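Local coordinates for protein GRMZM2G135359 pseudokinase (Zea mays, PDB 6CPY) that is a receptor-like pseudokinase, probably a membrane-anchored signalling protein whose kinase-fold domain, the part described here, may bind ATP as its family generally does, at residues Ser96-Met104 with Tyr156-Thr166. Sequence-based numbering, arbitrary orientation.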
loop_
_atom_site.group_PDB
_atom_site.type_symbol
_atom_site.label_atom_id
_atom_site.label_comp_id
_atom_site.label_asym_id
_atom_site.label_seq_id
_atom_site.Cartn_x
_atom_site.Cartn_y
_atom_site.Cartn_z
ATOM N N SER A 96 13.234 -2.320 4.622
ATOM C CA SER A 96 13.840 -2.024 5.924
ATOM C C SER A 96 14.161 -0.525 6.085
ATOM O O SER A 96 14.265 -0.041 7.202
ATOM C CB SER A 96 15.112 -2.844 6.140
ATOM O OG SER A 96 16.149 -2.374 5.301
ATOM N N LYS A 97 14.306 0.196 4.972
ATOM C CA LYS A 97 14.578 1.640 5.000
ATOM C C LYS A 97 13.312 2.506 5.040
ATOM O O LYS A 97 13.405 3.735 5.036
ATOM C CB LYS A 97 15.430 2.047 3.793
ATOM C CG LYS A 97 16.761 1.314 3.657
ATOM C CD LYS A 97 17.548 1.211 4.962
ATOM C CE LYS A 97 17.887 2.560 5.588
ATOM N NZ LYS A 97 19.072 3.216 4.966
ATOM N N VAL A 98 12.137 1.876 5.068
ATOM C CA VAL A 98 10.882 2.601 5.243
ATOM C C VAL A 98 10.343 2.340 6.644
ATOM O O VAL A 98 10.220 1.191 7.087
ATOM C CB VAL A 98 9.828 2.187 4.202
ATOM C CG1 VAL A 98 8.591 3.073 4.305
ATOM C CG2 VAL A 98 10.411 2.238 2.796
ATOM N N SER A 99 10.053 3.420 7.353
ATOM C CA SER A 99 9.349 3.351 8.610
ATOM C C SER A 99 8.406 4.545 8.660
ATOM O O SER A 99 8.646 5.503 9.399
ATOM C CB SER A 99 10.313 3.387 9.789
ATOM O OG SER A 99 9.586 3.352 11.006
ATOM N N HIS A 100 7.343 4.498 7.864
ATOM C CA HIS A 100 6.415 5.631 7.812
ATOM C C HIS A 100 5.103 5.271 8.481
ATOM O O HIS A 100 4.605 4.139 8.350
ATOM C CB HIS A 100 6.195 6.094 6.378
ATOM C CG HIS A 100 5.627 7.480 6.285
ATOM N ND1 HIS A 100 4.281 7.741 6.415
ATOM C CD2 HIS A 100 6.228 8.682 6.110
ATOM C CE1 HIS A 100 4.073 9.044 6.312
ATOM N NE2 HIS A 100 5.239 9.638 6.130
ATOM N N LYS A 101 4.535 6.240 9.197
ATOM C CA LYS A 101 3.247 6.067 9.857
ATOM C C LYS A 101 2.152 5.576 8.902
ATOM O O LYS A 101 1.255 4.849 9.310
ATOM C CB LYS A 101 2.828 7.391 10.500
ATOM C CG LYS A 101 1.582 7.337 11.359
ATOM C CD LYS A 101 1.039 8.735 11.613
ATOM C CE LYS A 101 2.027 9.592 12.389
ATOM N NZ LYS A 101 1.418 10.886 12.794
ATOM N N ASN A 102 2.231 5.975 7.634
ATOM C CA ASN A 102 1.219 5.643 6.630
ATOM C C ASN A 102 1.681 4.556 5.665
ATOM O O ASN A 102 1.118 4.395 4.572
ATOM C CB ASN A 102 0.794 6.908 5.864
ATOM C CG ASN A 102 0.133 7.926 6.766
ATOM O OD1 ASN A 102 0.680 8.997 7.010
ATOM N ND2 ASN A 102 -1.027 7.569 7.311
ATOM N N PHE A 103 2.662 3.758 6.104
ATOM C CA PHE A 103 3.075 2.572 5.375
ATOM C C PHE A 103 2.810 1.345 6.267
ATOM O O PHE A 103 2.890 1.438 7.487
ATOM C CB PHE A 103 4.566 2.648 5.005
ATOM C CG PHE A 103 5.016 1.535 4.098
ATOM C CD1 PHE A 103 4.517 1.434 2.812
ATOM C CD2 PHE A 103 5.932 0.581 4.537
ATOM C CE1 PHE A 103 4.896 0.411 1.971
ATOM C CE2 PHE A 103 6.318 -0.446 3.698
ATOM C CZ PHE A 103 5.800 -0.539 2.425
ATOM N N MET A 104 2.473 0.224 5.640
ATOM C CA MET A 104 2.351 -1.054 6.336
ATOM C C MET A 104 3.768 -1.624 6.503
ATOM O O MET A 104 4.261 -2.362 5.648
ATOM C CB MET A 104 1.442 -1.990 5.544
ATOM C CG MET A 104 1.255 -3.366 6.163
ATOM S SD MET A 104 -0.199 -4.222 5.492
ATOM C CE MET A 104 -1.453 -3.299 6.318
ATOM N N TYR A 156 1.247 11.493 1.892
ATOM C CA TYR A 156 2.465 11.610 2.719
ATOM C C TYR A 156 3.361 10.378 2.583
ATOM O O TYR A 156 4.580 10.512 2.550
ATOM C CB TYR A 156 2.145 11.820 4.196
ATOM C CG TYR A 156 1.648 13.205 4.574
ATOM C CD1 TYR A 156 2.295 14.359 4.117
ATOM C CD2 TYR A 156 0.576 13.360 5.451
ATOM C CE1 TYR A 156 1.844 15.625 4.482
ATOM C CE2 TYR A 156 0.133 14.622 5.838
ATOM C CZ TYR A 156 0.758 15.749 5.338
ATOM O OH TYR A 156 0.305 17.000 5.710
ATOM N N CYS A 157 2.753 9.196 2.506
ATOM C CA CYS A 157 3.517 7.957 2.284
ATOM C C CYS A 157 4.198 7.979 0.915
ATOM O O CYS A 157 5.418 7.750 0.797
ATOM C CB CYS A 157 2.607 6.730 2.386
ATOM S SG CYS A 157 3.505 5.170 2.205
ATOM N N LEU A 158 3.425 8.274 -0.124
ATOM C CA LEU A 158 3.974 8.282 -1.478
ATOM C C LEU A 158 5.095 9.317 -1.644
ATOM O O LEU A 158 6.076 9.063 -2.361
ATOM C CB LEU A 158 2.873 8.503 -2.519
ATOM C CG LEU A 158 2.097 7.265 -2.999
ATOM C CD1 LEU A 158 1.707 6.334 -1.869
ATOM C CD2 LEU A 158 0.865 7.686 -3.779
ATOM N N GLU A 159 4.941 10.473 -1.003
ATOM C CA GLU A 159 5.970 11.522 -1.015
ATOM C C GLU A 159 7.239 11.015 -0.315
ATOM O O GLU A 159 8.362 11.239 -0.785
ATOM C CB GLU A 159 5.455 12.779 -0.313
ATOM C CG GLU A 159 6.445 13.945 -0.249
ATOM C CD GLU A 159 5.965 15.091 0.632
ATOM O OE1 GLU A 159 5.251 14.843 1.633
ATOM O OE2 GLU A 159 6.315 16.252 0.333
ATOM N N HIS A 160 7.057 10.336 0.814
ATOM C CA HIS A 160 8.191 9.800 1.559
ATOM C C HIS A 160 8.914 8.723 0.750
ATOM O O HIS A 160 10.148 8.706 0.692
ATOM C CB HIS A 160 7.749 9.251 2.916
ATOM C CG HIS A 160 8.895 8.825 3.779
ATOM N ND1 HIS A 160 9.141 7.506 4.087
ATOM C CD2 HIS A 160 9.888 9.539 4.356
ATOM C CE1 HIS A 160 10.226 7.426 4.838
ATOM N NE2 HIS A 160 10.699 8.646 5.016
ATOM N N MET A 161 8.149 7.892 0.091
ATOM C CA MET A 161 8.646 6.853 -0.758
ATOM C C MET A 161 9.521 7.427 -1.866
ATOM O O MET A 161 10.560 6.911 -2.151
ATOM C CB MET A 161 7.457 6.181 -1.401
ATOM C CG MET A 161 7.461 4.700 -1.476
ATOM S SD MET A 161 6.444 4.025 -0.185
ATOM C CE MET A 161 7.612 4.243 1.136
ATOM N N HIS A 162 9.039 8.473 -2.505
ATOM C CA HIS A 162 9.769 9.151 -3.568
ATOM C C HIS A 162 11.008 9.866 -3.040
ATOM O O HIS A 162 12.022 9.911 -3.719
ATOM C CB HIS A 162 8.884 10.170 -4.293
ATOM C CG HIS A 162 9.639 11.021 -5.266
ATOM N ND1 HIS A 162 9.970 10.587 -6.531
ATOM C CD2 HIS A 162 10.171 12.259 -5.143
ATOM C CE1 HIS A 162 10.650 11.532 -7.156
ATOM N NE2 HIS A 162 10.785 12.558 -6.335
ATOM N N GLN A 163 10.908 10.441 -1.843
ATOM C CA GLN A 163 12.041 11.099 -1.192
ATOM C C GLN A 163 13.181 10.102 -0.959
ATOM O O GLN A 163 14.355 10.419 -1.181
ATOM C CB GLN A 163 11.587 11.712 0.133
ATOM C CG GLN A 163 12.543 12.725 0.739
ATOM C CD GLN A 163 12.098 13.198 2.116
ATOM O OE1 GLN A 163 11.284 12.552 2.787
ATOM N NE2 GLN A 163 12.641 14.329 2.548
ATOM N N LEU A 164 12.823 8.896 -0.519
ATOM C CA LEU A 164 13.789 7.815 -0.292
ATOM C C LEU A 164 14.313 7.217 -1.597
ATOM O O LEU A 164 15.416 6.673 -1.629
ATOM C CB LEU A 164 13.170 6.702 0.569
ATOM C CG LEU A 164 13.231 6.818 2.100
ATOM C CD1 LEU A 164 12.849 8.199 2.607
ATOM C CD2 LEU A 164 12.333 5.768 2.740
ATOM N N GLN A 165 13.521 7.315 -2.662
ATOM C CA GLN A 165 13.864 6.734 -3.957
ATOM C C GLN A 165 13.697 5.219 -3.884
ATOM O O GLN A 165 14.650 4.463 -4.075
ATOM C CB GLN A 165 15.287 7.116 -4.387
ATOM N N THR A 166 12.468 4.798 -3.598
ATOM C CA THR A 166 12.114 3.384 -3.485
ATOM C C THR A 166 10.695 3.161 -4.030
ATOM O O THR A 166 9.804 2.718 -3.298
ATOM C CB THR A 166 12.237 2.895 -2.021
ATOM O OG1 THR A 166 11.629 1.605 -1.880
ATOM C CG2 THR A 166 11.574 3.870 -1.046
#
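His-100 and His-160 both carry CG anti to their backbone N (chi1 -162° and -174°), which brings the imidazoles alongside, sliding past each other in opposite directions, with His-100 CD2 3.5 Å from His-160 CG over the face of the His-160 ring. The ring planes meet obliquely, at 40°. Cys-157 CA lies over one face of the His-100 ring. Histidine suits this place because its ND1 accepts the Asn-102 backbone N-H at 3.0 Å, nearly straight, helping to hold the ring's rotation, while CD2 packs on His-160, whose own ND1 is buried without a partner. With an alanine here, that N-H would probably lose its acceptor and a gap open beside His-160. In the protein kinase fold this is the αC-β4 loop, with its HxN motif (His-100, Asn-102), packed on the C-lobe helix αE (144-164); a type I turn, His-100 to Phe-103, shapes it, and Asn-102 ND2 hydrogen-bonds to Ala-186 O. Small Cys-157 lets the turn come close, its SG 3.9 Å from Phe-103 CB. Flexible Met-161, bent at chi2 and chi3, brings SD obliquely to the Phe-103 ring in a Met-aromatic contact and CE to 3.5 Å from Val-98 CG1. Branched Val-98 also offers CG2 to Leu-164 CD2 at 4.0 Å, in the last turn, where a Schellman motif ends the helix.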